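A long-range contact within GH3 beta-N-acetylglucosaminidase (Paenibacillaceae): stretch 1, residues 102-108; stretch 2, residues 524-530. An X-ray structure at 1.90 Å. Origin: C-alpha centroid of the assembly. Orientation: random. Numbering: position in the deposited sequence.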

# COMPACT_ATOMS: atom_id res chain seq x y z
N ASN A 102 -7.59 -0.10 1.25
CA ASN A 102 -8.35 0.48 0.14
C ASN A 102 -9.55 -0.38 -0.22
O ASN A 102 -10.68 0.12 -0.30
CB ASN A 102 -7.44 0.71 -1.06
CG ASN A 102 -6.67 2.01 -0.95
OD1 ASN A 102 -6.56 2.59 0.14
ND2 ASN A 102 -6.15 2.48 -2.07
N MET A 103 -9.35 -1.68 -0.46
CA MET A 103 -10.50 -2.44 -0.95
C MET A 103 -11.54 -2.63 0.15
O MET A 103 -12.74 -2.70 -0.15
CB MET A 103 -10.08 -3.78 -1.55
CG MET A 103 -11.24 -4.42 -2.35
SD MET A 103 -10.76 -5.80 -3.41
CE MET A 103 -9.86 -4.91 -4.69
N ALA A 104 -11.13 -2.68 1.42
CA ALA A 104 -12.11 -2.66 2.50
C ALA A 104 -12.93 -1.37 2.46
O ALA A 104 -14.16 -1.40 2.61
CB ALA A 104 -11.40 -2.81 3.85
N LEU A 105 -12.27 -0.24 2.21
CA LEU A 105 -13.00 1.03 2.09
C LEU A 105 -13.90 1.03 0.86
O LEU A 105 -15.02 1.56 0.91
CB LEU A 105 -12.01 2.20 2.03
CG LEU A 105 -11.30 2.56 3.35
CD1 LEU A 105 -10.04 3.41 3.10
CD2 LEU A 105 -12.27 3.28 4.29
N GLY A 106 -13.43 0.45 -0.25
CA GLY A 106 -14.26 0.38 -1.45
C GLY A 106 -15.54 -0.41 -1.24
O GLY A 106 -16.60 -0.02 -1.75
N ALA A 107 -15.46 -1.51 -0.50
CA ALA A 107 -16.66 -2.31 -0.23
C ALA A 107 -17.65 -1.58 0.66
O ALA A 107 -18.86 -1.83 0.56
CB ALA A 107 -16.28 -3.65 0.41
N ALA A 108 -17.17 -0.72 1.56
CA ALA A 108 -18.10 0.11 2.33
C ALA A 108 -18.74 1.20 1.47
O ALA A 108 -19.85 1.65 1.76
CB ALA A 108 -17.36 0.73 3.53
N GLN A 524 -23.35 -5.31 5.12
CA GLN A 524 -23.65 -4.12 4.33
C GLN A 524 -22.70 -3.92 3.16
O GLN A 524 -22.99 -3.08 2.30
CB GLN A 524 -23.61 -2.86 5.21
CG GLN A 524 -24.64 -2.81 6.35
CD GLN A 524 -24.51 -1.52 7.17
OE1 GLN A 524 -24.05 -1.54 8.31
NE2 GLN A 524 -24.90 -0.40 6.57
N GLY A 525 -21.60 -4.65 3.10
CA GLY A 525 -20.60 -4.38 2.09
C GLY A 525 -21.05 -4.83 0.72
O GLY A 525 -21.90 -5.70 0.57
N THR A 526 -20.46 -4.22 -0.30
CA THR A 526 -20.71 -4.59 -1.69
C THR A 526 -19.37 -4.89 -2.35
O THR A 526 -18.45 -4.07 -2.27
CB THR A 526 -21.42 -3.45 -2.43
OG1 THR A 526 -22.77 -3.34 -1.93
CG2 THR A 526 -21.45 -3.71 -3.93
N LEU A 527 -19.25 -6.05 -2.99
CA LEU A 527 -18.01 -6.41 -3.66
C LEU A 527 -17.57 -5.30 -4.62
O LEU A 527 -18.32 -4.98 -5.56
CB LEU A 527 -18.20 -7.71 -4.42
CG LEU A 527 -16.99 -8.22 -5.21
CD1 LEU A 527 -15.91 -8.73 -4.27
CD2 LEU A 527 -17.44 -9.32 -6.19
N PRO A 528 -16.42 -4.67 -4.41
CA PRO A 528 -16.06 -3.47 -5.19
C PRO A 528 -15.23 -3.74 -6.43
O PRO A 528 -14.93 -2.78 -7.16
CB PRO A 528 -15.26 -2.65 -4.17
CG PRO A 528 -14.51 -3.72 -3.40
CD PRO A 528 -15.48 -4.89 -3.29
N ALA A 529 -14.84 -4.98 -6.71
CA ALA A 529 -14.03 -5.33 -7.87
C ALA A 529 -14.53 -6.65 -8.43
O ALA A 529 -15.04 -7.49 -7.67
CB ALA A 529 -12.53 -5.43 -7.52
N PRO A 530 -14.40 -6.87 -9.73
CA PRO A 530 -15.08 -8.00 -10.36
C PRO A 530 -14.36 -9.32 -10.17
O PRO A 530 -13.13 -9.39 -10.07
CB PRO A 530 -15.11 -7.61 -11.85
CG PRO A 530 -13.88 -6.76 -12.03
CD PRO A 530 -13.78 -5.97 -10.74
O HOH W 1 -18.47 -1.18 -3.44
O HOH W 2 -21.25 -0.71 -0.35

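Residues 102-108 form a helical segment against which the irregular stretch 524-530 packs, although more than 400 positions separate them in the sequence. The two backbones come nearest at Ala107 and Thr526, whose CA atoms lie 4.9 Å apart.

A single direct hydrogen bond joins the stretches. Thr526 N donates to Ala107 O at 3.0 Å, and the angle of 167° at the hydrogen makes it nearly linear. Two CA-H...O contacts flank this bond: Gly525 CA approaches Ala107 O at 3.4 Å, while Ala107 CA lies 3.2 Å from Thr526 O. Ala107 and Thr526 therefore meet through both backbone polar and CA-H groups, and Ala107 O receives the amide of one residue and the CA-H of the residue before it.

Water extends this polar network. The oxygen of water 1 lies 2.8 Å from Gly106 O and 3.1 Å from Thr526 O, and the water donates to both, bridging two carbonyls that, as acceptors, could not hydrogen-bond to each other directly. Water 2 donates from its O atom to Ala107 O at 2.8 Å and makes a weak hydrogen bond to Thr526 OG1 at 3.4 Å.

The apolar part of the contact centres on Pro528, whose CA-to-CB bond points toward the helix. Its CG packs 3.5 Å from Met103 CG, and its CD lies 4.0 Å from Ala107 CB. Between these two residues in sequence, Gly106 presents backbone alone: Gly106 C is 3.7 Å from Pro528 CB, and a CB modelled ideally on the glycine would fall only 3.4 Å from that same Pro528 CB, a tight approach. The CA-to-CB bond of Met103 points sideways to the other stretch, but with chi1 and chi2 t and chi3 m, the end of the side chain comes nearer, and Met103 CE lies 3.9 Å from Ala529 CB.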